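Local coordinates for protein pyrethroid hydrolase (Sphingobium faniae, PDB 5Y5R) that hydrolyses pyrethroid insecticides, splitting the ester of compounds such as cypermethrin and permethrin into an alcohol and a cyclopropanecarboxylic acid, at residues 27-32 / 243-248; 69-74 / 94-99; 193-198 / 222-227. All blocks are in the same frame, centred on the assembly; numbering follows the deposited sequence.

Contact 1: residues 27-32 / 243-248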
ATOM      1  N   GLU A  27      -7.793  15.318   7.271  1.00 28.79           N
ATOM      2  CA  GLU A  27      -9.103  15.956   7.413  1.00 27.23           C
ATOM      3  C   GLU A  27      -8.975  17.431   7.778  1.00 32.65           C
ATOM      4  O   GLU A  27      -9.842  18.236   7.424  1.00 34.37           O
ATOM      5  CB  GLU A  27      -9.949  15.198   8.435  1.00 29.43           C
ATOM      6  CG  GLU A  27     -10.515  13.917   7.841  1.00 31.01           C
ATOM      7  CD  GLU A  27     -11.257  13.026   8.820  1.00 29.25           C
ATOM      8  OE1 GLU A  27     -11.055  13.156  10.055  1.00 31.50           O
ATOM      9  OE2 GLU A  27     -12.043  12.174   8.324  1.00 32.13           O
ATOM     10  N   ALA A  28      -7.926  17.801   8.510  1.00 34.73           N
ATOM     11  CA  ALA A  28      -7.676  19.205   8.800  1.00 30.69           C
ATOM     12  C   ALA A  28      -7.257  19.978   7.550  1.00 37.05           C
ATOM     13  O   ALA A  28      -7.459  21.195   7.480  1.00 29.04           O
ATOM     14  CB  ALA A  28      -6.592  19.331   9.877  1.00 33.04           C
ATOM     15  N   ARG A  29      -6.689  19.297   6.549  1.00 33.20           N
ATOM     16  CA  ARG A  29      -6.362  19.921   5.271  1.00 27.99           C
ATOM     17  C   ARG A  29      -7.574  20.053   4.363  1.00 34.10           C
ATOM     18  O   ARG A  29      -7.432  20.422   3.182  1.00 30.86           O
ATOM     19  CB  ARG A  29      -5.272  19.110   4.556  1.00 29.27           C
ATOM     20  CG  ARG A  29      -3.886  19.256   5.114  1.00 24.68           C
ATOM     21  CD  ARG A  29      -3.342  20.596   4.652  1.00 31.16           C
ATOM     22  NE  ARG A  29      -1.892  20.588   4.502  1.00 35.11           N
ATOM     23  CZ  ARG A  29      -1.264  20.687   3.333  1.00 30.95           C
ATOM     24  NH1 ARG A  29       0.050  20.679   3.302  1.00 31.42           N
ATOM     25  NH2 ARG A  29      -1.953  20.802   2.199  1.00 32.92           N
ATOM     26  N   GLY A  30      -8.760  19.758   4.886  1.00 30.54           N
ATOM     27  CA  GLY A  30      -9.974  19.939   4.138  1.00 23.70           C
ATOM     28  C   GLY A  30     -10.321  18.792   3.239  1.00 27.95           C
ATOM     29  O   GLY A  30     -11.115  18.969   2.308  1.00 24.74           O
ATOM     30  N   TYR A  31      -9.825  17.591   3.530  1.00 27.32           N
ATOM     31  CA  TYR A  31     -10.113  16.448   2.687  1.00 26.91           C
ATOM     32  C   TYR A  31     -11.022  15.478   3.417  1.00 25.60           C
ATOM     33  O   TYR A  31     -10.963  15.324   4.640  1.00 28.81           O
ATOM     34  CB  TYR A  31      -8.832  15.726   2.277  1.00 28.13           C
ATOM     35  CG  TYR A  31      -7.992  16.501   1.314  1.00 25.48           C
ATOM     36  CD1 TYR A  31      -8.337  16.541  -0.018  1.00 29.98           C
ATOM     37  CD2 TYR A  31      -6.861  17.193   1.726  1.00 27.66           C
ATOM     38  CE1 TYR A  31      -7.582  17.240  -0.927  1.00 33.09           C
ATOM     39  CE2 TYR A  31      -6.092  17.914   0.816  1.00 28.35           C
ATOM     40  CZ  TYR A  31      -6.469  17.925  -0.511  1.00 33.12           C
ATOM     41  OH  TYR A  31      -5.760  18.611  -1.458  1.00 31.66           O
ATOM     42  N   ARG A  32     -11.883  14.840   2.649  1.00 27.31           N
ATOM     43  CA  ARG A  32     -12.582  13.677   3.142  1.00 30.88           C
ATOM     44  C   ARG A  32     -11.649  12.484   3.009  1.00 26.50           C
ATOM     45  O   ARG A  32     -11.051  12.275   1.952  1.00 27.77           O
ATOM     46  CB  ARG A  32     -13.879  13.463   2.373  1.00 31.64           C
ATOM     47  CG  ARG A  32     -14.647  12.292   2.915  1.00 30.97           C
ATOM     48  CD  ARG A  32     -16.106  12.542   2.883  1.00 34.58           C
ATOM     49  NE  ARG A  32     -16.819  11.452   2.228  1.00 44.93           N
ATOM     50  CZ  ARG A  32     -18.142  11.368   2.174  1.00 49.39           C
ATOM     51  NH1 ARG A  32     -18.883  12.300   2.750  1.00 55.03           N
ATOM     52  NH2 ARG A  32     -18.725  10.363   1.547  1.00 50.12           N
ATOM     53  N   ALA A 243       3.142  15.607   3.340  1.00 26.24           N
ATOM     54  CA  ALA A 243       3.532  15.307   1.968  1.00 24.34           C
ATOM     55  C   ALA A 243       2.340  14.806   1.168  1.00 25.98           C
ATOM     56  O   ALA A 243       2.205  15.134  -0.010  1.00 26.13           O
ATOM     57  CB  ALA A 243       4.661  14.285   1.958  1.00 23.61           C
ATOM     58  N   ILE A 244       1.454  14.012   1.786  1.00 19.77           N
ATOM     59  CA  ILE A 244       0.270  13.550   1.053  1.00 23.79           C
ATOM     60  C   ILE A 244      -0.620  14.726   0.655  1.00 24.26           C
ATOM     61  O   ILE A 244      -1.129  14.784  -0.473  1.00 19.68           O
ATOM     62  CB  ILE A 244      -0.523  12.505   1.865  1.00 18.51           C
ATOM     63  CG1 ILE A 244       0.306  11.245   2.104  1.00 21.51           C
ATOM     64  CG2 ILE A 244      -1.809  12.156   1.165  1.00 19.98           C
ATOM     65  CD1 ILE A 244      -0.186  10.396   3.316  1.00 24.10           C
ATOM     66  N   ALA A 245      -0.847  15.658   1.582  1.00 23.58           N
ATOM     67  CA  ALA A 245      -1.750  16.780   1.305  1.00 24.04           C
ATOM     68  C   ALA A 245      -1.162  17.738   0.254  1.00 26.60           C
ATOM     69  O   ALA A 245      -1.891  18.230  -0.627  1.00 27.85           O
ATOM     70  CB  ALA A 245      -2.103  17.486   2.617  1.00 21.70           C
ATOM     71  N   ASP A 246       0.153  17.993   0.303  1.00 25.73           N
ATOM     72  CA  ASP A 246       0.791  18.814  -0.736  1.00 25.29           C
ATOM     73  C   ASP A 246       0.627  18.189  -2.118  1.00 28.08           C
ATOM     74  O   ASP A 246       0.486  18.905  -3.113  1.00 29.04           O
ATOM     75  CB  ASP A 246       2.266  19.030  -0.418  1.00 26.08           C
ATOM     76  CG  ASP A 246       2.456  19.780   0.870  1.00 27.44           C
ATOM     77  OD1 ASP A 246       1.452  20.365   1.326  1.00 29.88           O
ATOM     78  OD2 ASP A 246       3.569  19.769   1.444  1.00 24.96           O
ATOM     79  N   PHE A 247       0.702  16.852  -2.209  1.00 24.21           N
ATOM     80  CA  PHE A 247       0.427  16.171  -3.469  1.00 24.26           C
ATOM     81  C   PHE A 247      -1.034  16.323  -3.868  1.00 27.76           C
ATOM     82  O   PHE A 247      -1.343  16.634  -5.019  1.00 32.52           O
ATOM     83  CB  PHE A 247       0.819  14.685  -3.361  1.00 24.61           C
ATOM     84  CG  PHE A 247       0.635  13.896  -4.643  1.00 26.54           C
ATOM     85  CD1 PHE A 247       1.430  14.148  -5.751  1.00 22.83           C
ATOM     86  CD2 PHE A 247      -0.296  12.864  -4.716  1.00 22.90           C
ATOM     87  CE1 PHE A 247       1.267  13.420  -6.931  1.00 23.49           C
ATOM     88  CE2 PHE A 247      -0.458  12.126  -5.880  1.00 20.59           C
ATOM     89  CZ  PHE A 247       0.326  12.409  -6.994  1.00 24.78           C
ATOM     90  N   ALA A 248      -1.953  16.095  -2.929  1.00 26.54           N
ATOM     91  CA  ALA A 248      -3.366  16.181  -3.274  1.00 28.85           C
ATOM     92  C   ALA A 248      -3.735  17.576  -3.752  1.00 32.39           C
ATOM     93  O   ALA A 248      -4.572  17.718  -4.653  1.00 33.09           O
ATOM     94  CB  ALA A 248      -4.219  15.803  -2.073  1.00 28.12           C
TER
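In this alpha/beta-hydrolase fold, helix 237-249 lies against one face of the central parallel sheet, and the turn that leads from helix 23-28 into edge strand 32-34 closes over its flank. Gly30, with positive phi (85°), makes the bend possible: a side chain there would run into the carbonyl O of Arg29. The two side chains before and after it reach the helix in contrasting ways.

Tyr31 forms the tightly packed half. Its CG stands anti to the carbonyl carbon, and the ring points at the helix so that CZ comes to 3.5 Å from Ala248 CB, while CE2 touches Ala245 CB more loosely at 4.4 Å. Both methyls meet the ring obliquely. The buried hydroxyl, packed beside Ala248, is satisfied by a hydrogen bond to the carboxylate of Asp249, and Val3 and Ile6 of strand 3-9 also touch this side chain.

Arg29 holds the partly exposed half. Its chain bends at chi2 (-77°) and folds over Ala245, whose CB touches CG at 3.5 Å and sits over one face of the guanidinium, toward its rim, 3.3 Å from NH2. The group is gripped by two acids, Asp249 taking NH2 and Asp246 taking NH1, a pairing that would probably help keep both carboxylates ionised. The planes of guanidinium and Asp246 carboxylate are turned 39° apart. Arg29 NH1 therefore delivers its N-H from within its own plane but meets Asp246 OD1 from above the carboxylate plane, in a very short salt bridge of 2.4 Å.

Contact 2: residues 69-74 / 94-99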
ATOM      1  N   GLU A  69     -17.552  13.042  -4.610  1.00 38.37           N
ATOM      2  CA  GLU A  69     -18.021  14.226  -5.328  1.00 39.98           C
ATOM      3  C   GLU A  69     -17.088  14.571  -6.485  1.00 36.56           C
ATOM      4  O   GLU A  69     -17.533  14.744  -7.628  1.00 31.66           O
ATOM      5  CB  GLU A  69     -18.151  15.408  -4.354  1.00 40.79           C
ATOM      6  CG  GLU A  69     -18.803  16.644  -4.954  1.00 47.40           C
ATOM      7  CD  GLU A  69     -18.906  17.818  -3.974  1.00 55.60           C
ATOM      8  OE1 GLU A  69     -19.197  17.605  -2.770  1.00 53.70           O
ATOM      9  OE2 GLU A  69     -18.697  18.965  -4.423  1.00 51.48           O
ATOM     10  N   GLY A  70     -15.785  14.642  -6.209  1.00 38.85           N
ATOM     11  CA  GLY A  70     -14.781  14.982  -7.205  1.00 35.31           C
ATOM     12  C   GLY A  70     -13.759  13.882  -7.453  1.00 36.40           C
ATOM     13  O   GLY A  70     -14.117  12.707  -7.540  1.00 32.85           O
ATOM     14  N   GLN A  71     -12.492  14.259  -7.615  1.00 38.60           N
ATOM     15  CA  GLN A  71     -11.395  13.329  -7.859  1.00 32.40           C
ATOM     16  C   GLN A  71     -10.811  12.831  -6.544  1.00 28.06           C
ATOM     17  O   GLN A  71     -10.927  13.487  -5.513  1.00 27.50           O
ATOM     18  CB  GLN A  71     -10.287  14.002  -8.659  1.00 32.90           C
ATOM     19  CG  GLN A  71     -10.782  14.554  -9.951  1.00 36.83           C
ATOM     20  CD  GLN A  71     -10.887  13.489 -10.990  1.00 34.14           C
ATOM     21  OE1 GLN A  71      -9.900  13.112 -11.627  1.00 36.28           O
ATOM     22  NE2 GLN A  71     -12.093  12.951 -11.142  1.00 31.96           N
ATOM     23  N   SER A  72     -10.126  11.679  -6.604  1.00 31.52           N
ATOM     24  CA  SER A  72      -9.544  11.040  -5.430  1.00 26.34           C
ATOM     25  C   SER A  72      -8.039  10.818  -5.550  1.00 24.13           C
ATOM     26  O   SER A  72      -7.513  10.495  -6.618  1.00 24.64           O
ATOM     27  CB  SER A  72     -10.180   9.683  -5.164  1.00 26.47           C
ATOM     28  OG  SER A  72     -11.550   9.813  -4.824  1.00 30.22           O
ATOM     29  N   ILE A  73      -7.373  10.843  -4.402  1.00 26.76           N
ATOM     30  CA  ILE A  73      -5.991  10.402  -4.291  1.00 25.50           C
ATOM     31  C   ILE A  73      -6.011   8.991  -3.709  1.00 24.75           C
ATOM     32  O   ILE A  73      -6.673   8.733  -2.694  1.00 19.23           O
ATOM     33  CB  ILE A  73      -5.166  11.354  -3.404  1.00 21.67           C
ATOM     34  CG1 ILE A  73      -5.251  12.800  -3.910  1.00 24.82           C
ATOM     35  CG2 ILE A  73      -3.719  10.908  -3.374  1.00 24.49           C
ATOM     36  CD1 ILE A  73      -4.466  13.101  -5.199  1.00 20.95           C
ATOM     37  N   LEU A  74      -5.295   8.077  -4.353  1.00 20.61           N
ATOM     38  CA  LEU A  74      -5.165   6.704  -3.886  1.00 16.98           C
ATOM     39  C   LEU A  74      -3.767   6.522  -3.345  1.00 20.77           C
ATOM     40  O   LEU A  74      -2.784   6.841  -4.036  1.00 18.07           O
ATOM     41  CB  LEU A  74      -5.419   5.702  -5.013  1.00 17.73           C
ATOM     42  CG  LEU A  74      -6.785   5.706  -5.680  1.00 22.69           C
ATOM     43  CD1 LEU A  74      -6.933   4.425  -6.511  1.00 23.82           C
ATOM     44  CD2 LEU A  74      -7.856   5.859  -4.591  1.00 17.34           C
ATOM     45  N   LYS A  94     -11.676   8.607 -12.153  1.00 30.99           N
ATOM     46  CA  LYS A  94     -11.922   9.007 -10.777  1.00 29.12           C
ATOM     47  C   LYS A  94     -10.651   9.303  -9.990  1.00 30.90           C
ATOM     48  O   LYS A  94     -10.726   9.965  -8.948  1.00 29.94           O
ATOM     49  CB  LYS A  94     -12.745   7.929 -10.062  1.00 26.50           C
ATOM     50  CG  LYS A  94     -14.124   7.693 -10.688  1.00 35.60           C
ATOM     51  CD  LYS A  94     -15.198   8.461  -9.939  1.00 37.18           C
ATOM     52  CE  LYS A  94     -16.585   8.129 -10.423  1.00 37.29           C
ATOM     53  NZ  LYS A  94     -17.623   8.819  -9.578  1.00 44.73           N
ATOM     54  N   VAL A  95      -9.497   8.836 -10.456  1.00 30.51           N
ATOM     55  CA  VAL A  95      -8.240   8.973  -9.739  1.00 24.97           C
ATOM     56  C   VAL A  95      -7.447  10.106 -10.378  1.00 27.81           C
ATOM     57  O   VAL A  95      -7.159  10.076 -11.579  1.00 31.41           O
ATOM     58  CB  VAL A  95      -7.431   7.664  -9.753  1.00 28.45           C
ATOM     59  CG1 VAL A  95      -6.137   7.841  -8.968  1.00 20.88           C
ATOM     60  CG2 VAL A  95      -8.281   6.482  -9.167  1.00 24.13           C
ATOM     61  N   ALA A  96      -7.128  11.109  -9.573  1.00 29.14           N
ATOM     62  CA  ALA A  96      -6.285  12.243  -9.936  1.00 28.48           C
ATOM     63  C   ALA A  96      -4.818  12.053  -9.563  1.00 26.17           C
ATOM     64  O   ALA A  96      -3.983  12.850 -10.005  1.00 28.37           O
ATOM     65  CB  ALA A  96      -6.813  13.518  -9.273  1.00 24.34           C
ATOM     66  N   GLY A  97      -4.490  11.078  -8.718  1.00 20.98           N
ATOM     67  CA  GLY A  97      -3.118  10.902  -8.278  1.00 24.26           C
ATOM     68  C   GLY A  97      -2.886   9.561  -7.615  1.00 21.15           C
ATOM     69  O   GLY A  97      -3.790   8.986  -6.998  1.00 28.32           O
ATOM     70  N   LEU A  98      -1.656   9.069  -7.726  1.00 18.08           N
ATOM     71  CA  LEU A  98      -1.262   7.791  -7.131  1.00 22.16           C
ATOM     72  C   LEU A  98      -0.074   7.991  -6.202  1.00 19.45           C
ATOM     73  O   LEU A  98       0.953   8.543  -6.605  1.00 22.82           O
ATOM     74  CB  LEU A  98      -0.904   6.758  -8.209  1.00 18.52           C
ATOM     75  CG  LEU A  98      -2.074   6.280  -9.076  1.00 20.70           C
ATOM     76  CD1 LEU A  98      -1.572   5.394 -10.206  1.00 19.31           C
ATOM     77  CD2 LEU A  98      -3.137   5.536  -8.251  1.00 23.61           C
ATOM     78  N   ILE A  99      -0.194   7.515  -4.973  1.00 18.03           N
ATOM     79  CA  ILE A  99       0.876   7.622  -3.999  1.00 13.10           C
ATOM     80  C   ILE A  99       1.305   6.223  -3.586  1.00 18.82           C
ATOM     81  O   ILE A  99       0.501   5.473  -3.021  1.00 20.24           O
ATOM     82  CB  ILE A  99       0.427   8.415  -2.769  1.00 18.90           C
ATOM     83  CG1 ILE A  99      -0.051   9.818  -3.158  1.00 16.67           C
ATOM     84  CG2 ILE A  99       1.566   8.512  -1.773  1.00 18.30           C
ATOM     85  CD1 ILE A  99      -0.490  10.591  -1.969  1.00 19.35           C
TER
HETATM   86  O   HOH W   1     -12.930   9.912  -7.348  1.00 30.10           O
HETATM   87  O   HOH W   2      -8.869  11.779 -13.496  1.00 33.50           O
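Four backbone hydrogen bonds tie segment 69-74 to segment 94-99. The straightest runs from Leu74 N to Gly97 O (3.2 Å, 178° at the hydrogen), and Ile99 N answers with the shortest, to Leu74 O at 2.8 Å. Between the pairs Ser72–Val95 and Ile73–Gly97 the register slips by one residue, a beta bulge at which Ala96 is the extra residue. Ala96 N bonds to Ser72 O, whereas the buried Gly97 N finds no partner. Gly97 itself fits because a CB there would clash with Ile73 CD1.

On the face carrying Leu74, its CD1 packs against Val95 CG2 at 3.6 Å, the two side chains crossing at about a right angle. On the other face Ile73 CG2, anti to its backbone N, meets Ile99 CD1 at 3.5 Å. The strands belong to a right-handed beta-alpha-beta crossover of the alpha/beta-hydrolase sheet: connecting helix 80-90 covers the Leu74 and Leu98 side, and helix 237-249 the Ile73 and Ile99 side.

At the strand entrance Gln71 CB lies 3.6 Å from Ala96 CB, and a bend at chi2 (-81°) folds the amide back beside the 94-96 backbone. A water lies within hydrogen-bonding distance of both Gln71 OE1 and Val95 O, and NE2 is held by Asp93 O. An alanine here would keep the CB contact but remove the amide, and would probably lose the hold on Asp93 O and the water-mediated approach to Val95 O. A second water donates to Gly70 O and Lys94 O and accepts from Ser72 OG at 2.9 Å.

Contact 3: residues 193-198 / 222-227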
ATOM      1  N   PRO A 193      -0.677  11.359 -12.410  1.00 23.70           N
ATOM      2  CA  PRO A 193       0.562  11.685 -11.688  1.00 25.17           C
ATOM      3  C   PRO A 193       0.844  10.664 -10.596  1.00 25.24           C
ATOM      4  O   PRO A 193      -0.056  10.225  -9.873  1.00 23.24           O
ATOM      5  CB  PRO A 193       0.285  13.070 -11.101  1.00 25.90           C
ATOM      6  CG  PRO A 193      -0.739  13.674 -12.018  1.00 25.89           C
ATOM      7  CD  PRO A 193      -1.584  12.513 -12.519  1.00 28.01           C
ATOM      8  N   ARG A 194       2.118  10.324 -10.455  1.00 26.06           N
ATOM      9  CA  ARG A 194       2.563   9.271  -9.552  1.00 24.31           C
ATOM     10  C   ARG A 194       3.598   9.841  -8.596  1.00 21.42           C
ATOM     11  O   ARG A 194       4.431  10.677  -8.983  1.00 16.23           O
ATOM     12  CB  ARG A 194       3.178   8.089 -10.334  1.00 19.08           C
ATOM     13  CG  ARG A 194       2.230   7.363 -11.261  1.00 22.19           C
ATOM     14  CD  ARG A 194       2.990   6.322 -12.112  1.00 26.96           C
ATOM     15  NE  ARG A 194       3.946   6.926 -13.046  1.00 26.45           N
ATOM     16  CZ  ARG A 194       3.640   7.243 -14.300  1.00 23.86           C
ATOM     17  NH1 ARG A 194       2.413   7.006 -14.745  1.00 25.25           N
ATOM     18  NH2 ARG A 194       4.549   7.793 -15.109  1.00 25.51           N
ATOM     19  N   LEU A 195       3.480   9.464  -7.332  1.00 18.80           N
ATOM     20  CA  LEU A 195       4.449   9.832  -6.309  1.00 19.56           C
ATOM     21  C   LEU A 195       4.852   8.590  -5.528  1.00 19.52           C
ATOM     22  O   LEU A 195       3.984   7.808  -5.102  1.00 18.35           O
ATOM     23  CB  LEU A 195       3.873  10.912  -5.382  1.00 21.93           C
ATOM     24  CG  LEU A 195       4.559  11.178  -4.050  1.00 16.83           C
ATOM     25  CD1 LEU A 195       5.941  11.741  -4.308  1.00 23.71           C
ATOM     26  CD2 LEU A 195       3.714  12.170  -3.246  1.00 22.00           C
ATOM     27  N   TYR A 196       6.163   8.404  -5.354  1.00 16.02           N
ATOM     28  CA  TYR A 196       6.718   7.383  -4.480  1.00 20.42           C
ATOM     29  C   TYR A 196       7.279   8.049  -3.228  1.00 19.43           C
ATOM     30  O   TYR A 196       8.163   8.901  -3.316  1.00 20.48           O
ATOM     31  CB  TYR A 196       7.824   6.581  -5.177  1.00 19.63           C
ATOM     32  CG  TYR A 196       8.048   5.212  -4.550  1.00 21.66           C
ATOM     33  CD1 TYR A 196       8.829   5.053  -3.421  1.00 16.89           C
ATOM     34  CD2 TYR A 196       7.439   4.091  -5.082  1.00 20.23           C
ATOM     35  CE1 TYR A 196       9.016   3.788  -2.851  1.00 23.67           C
ATOM     36  CE2 TYR A 196       7.615   2.840  -4.521  1.00 19.68           C
ATOM     37  CZ  TYR A 196       8.392   2.690  -3.415  1.00 18.94           C
ATOM     38  OH  TYR A 196       8.526   1.426  -2.884  1.00 23.11           O
ATOM     39  N   ILE A 197       6.783   7.647  -2.066  1.00 20.37           N
ATOM     40  CA  ILE A 197       7.340   8.076  -0.785  1.00 16.45           C
ATOM     41  C   ILE A 197       8.185   6.928  -0.273  1.00 22.44           C
ATOM     42  O   ILE A 197       7.639   5.894   0.129  1.00 19.02           O
ATOM     43  CB  ILE A 197       6.250   8.451   0.233  1.00 16.81           C
ATOM     44  CG1 ILE A 197       5.314   9.515  -0.340  1.00 21.95           C
ATOM     45  CG2 ILE A 197       6.891   8.924   1.543  1.00 13.22           C
ATOM     46  CD1 ILE A 197       4.321  10.064   0.668  1.00 20.28           C
ATOM     47  N   GLU A 198       9.512   7.099  -0.322  1.00 19.09           N
ATOM     48  CA  GLU A 198      10.439   6.094   0.158  1.00 19.88           C
ATOM     49  C   GLU A 198      10.527   6.188   1.667  1.00 21.34           C
ATOM     50  O   GLU A 198      10.511   7.282   2.239  1.00 16.44           O
ATOM     51  CB  GLU A 198      11.867   6.295  -0.392  1.00 18.43           C
ATOM     52  CG  GLU A 198      12.041   6.594  -1.846  1.00 21.66           C
ATOM     53  CD  GLU A 198      13.511   6.954  -2.182  1.00 20.29           C
ATOM     54  OE1 GLU A 198      14.152   7.715  -1.424  1.00 23.53           O
ATOM     55  OE2 GLU A 198      14.026   6.474  -3.197  1.00 25.37           O
ATOM     56  N   ALA A 222       7.469  10.930  -9.357  1.00 18.57           N
ATOM     57  CA  ALA A 222       7.976  11.868  -8.368  1.00 23.48           C
ATOM     58  C   ALA A 222       8.355  11.105  -7.105  1.00 25.74           C
ATOM     59  O   ALA A 222       7.834  10.013  -6.835  1.00 24.99           O
ATOM     60  CB  ALA A 222       6.935  12.944  -8.054  1.00 23.75           C
ATOM     61  N   VAL A 223       9.281  11.666  -6.327  1.00 24.29           N
ATOM     62  CA  VAL A 223       9.788  10.953  -5.159  1.00 25.32           C
ATOM     63  C   VAL A 223      10.008  11.924  -4.006  1.00 27.14           C
ATOM     64  O   VAL A 223      10.568  13.004  -4.190  1.00 28.86           O
ATOM     65  CB  VAL A 223      11.090  10.194  -5.498  1.00 23.23           C
ATOM     66  CG1 VAL A 223      12.152  11.160  -5.945  1.00 34.97           C
ATOM     67  CG2 VAL A 223      11.559   9.371  -4.300  1.00 23.45           C
ATOM     68  N   VAL A 224       9.536  11.557  -2.818  1.00 21.88           N
ATOM     69  CA  VAL A 224       9.968  12.189  -1.580  1.00 22.00           C
ATOM     70  C   VAL A 224      10.465  11.099  -0.641  1.00 24.38           C
ATOM     71  O   VAL A 224      10.002   9.952  -0.667  1.00 23.78           O
ATOM     72  CB  VAL A 224       8.879  13.083  -0.930  1.00 27.73           C
ATOM     73  CG1 VAL A 224       8.246  13.976  -1.969  1.00 27.98           C
ATOM     74  CG2 VAL A 224       7.812  12.258  -0.301  1.00 25.02           C
ATOM     75  N   SER A 225      11.469  11.441   0.143  1.00 22.69           N
ATOM     76  CA  SER A 225      12.141  10.483   1.011  1.00 20.01           C
ATOM     77  C   SER A 225      11.828  10.806   2.460  1.00 25.12           C
ATOM     78  O   SER A 225      11.917  11.967   2.865  1.00 24.50           O
ATOM     79  CB  SER A 225      13.656  10.535   0.796  1.00 23.44           C
ATOM     80  OG  SER A 225      13.981  10.196  -0.531  1.00 23.88           O
ATOM     81  N   LEU A 226      11.466   9.778   3.236  1.00 18.03           N
ATOM     82  CA  LEU A 226      11.226   9.912   4.660  1.00 21.45           C
ATOM     83  C   LEU A 226      12.251   9.082   5.415  1.00 21.14           C
ATOM     84  O   LEU A 226      12.595   7.985   4.960  1.00 19.72           O
ATOM     85  CB  LEU A 226       9.830   9.413   5.027  1.00 20.46           C
ATOM     86  CG  LEU A 226       8.588  10.055   4.446  1.00 23.28           C
ATOM     87  CD1 LEU A 226       7.384   9.341   5.079  1.00 18.97           C
ATOM     88  CD2 LEU A 226       8.556  11.559   4.704  1.00 23.74           C
ATOM     89  N   PRO A 227      12.791   9.592   6.611  1.00 20.60           N
ATOM     90  CA  PRO A 227      13.770   8.831   7.410  1.00 14.75           C
ATOM     91  C   PRO A 227      13.120   7.826   8.368  1.00 19.21           C
ATOM     92  O   PRO A 227      13.327   7.872   9.580  1.00 17.22           O
ATOM     93  CB  PRO A 227      14.497   9.946   8.162  1.00 20.29           C
ATOM     94  CG  PRO A 227      13.419  10.997   8.367  1.00 19.06           C
ATOM     95  CD  PRO A 227      12.472  10.899   7.213  1.00 21.52           C
TER
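Glu198 carries the polar end of a parallel strand pair in which five backbone hydrogen bonds join residues 194-198 to 222-226. From CB, which lies 4.1 Å from Val224 O, the chain sets out with CG anti to the carbonyl carbon. CG then passes obliquely over Val223, touching its CG2 at 3.7 Å, and CD stays over the same methyl at 3.8 Å. An extended chi2 of 172° carries the carboxylate on to Ser225. There OE1 accepts the proton of Ser225 OG in a short bond of 2.6 Å, met from above the carboxylate plane. The other oxygen, OE2, turns to helix 207-216, where Arg211 NE supplies a salt bridge; this, with the Ser225 hydroxyl bond, is likely to keep the buried carboxylate charged.

Across the sheet, the opposite face is apolar. Ile197 CG1 lies alongside Val224 CG2, both side chains pointing the same way, while Ile197 CG2 packs 3.5 Å from Leu226 CG; Leu240 of helix 237-249 touches both Ile197 and Leu226. Tyr196, on the Glu198 face, sends its hydroxyl to Ala103 O and lies about 7 Å, side chain to side chain, from Asp202, probably the charge-relay acid. Two parallel strands joined through helix 207-216, with this acid after the first and His230, probably the relay histidine, after the second, are the C-terminal beta-alpha-beta unit of an alpha/beta hydrolase.

Overall arrangement
From the N terminus, the chain first passes residues 27-32, whose partner in contact 1 comes only 211 residues later, near the modelled C terminus. Inside that long loop the other two contacts close in series: contact 2 around helix 80-90, then contact 3 around helix 207-216. Both belong to one sheet, since strands 95-101 and 194-199 are neighbours, with Leu98 N and O probably hydrogen-bonded to Pro193 O and Leu195 N. Helix 237-249 packs across this join: Phe247 touches Ile99 and Leu195, and Ala248 touches Ile73. The closing helix of contact 1 thus ties the turn into edge strand 32-34 to the middle strands and to strand 194-199.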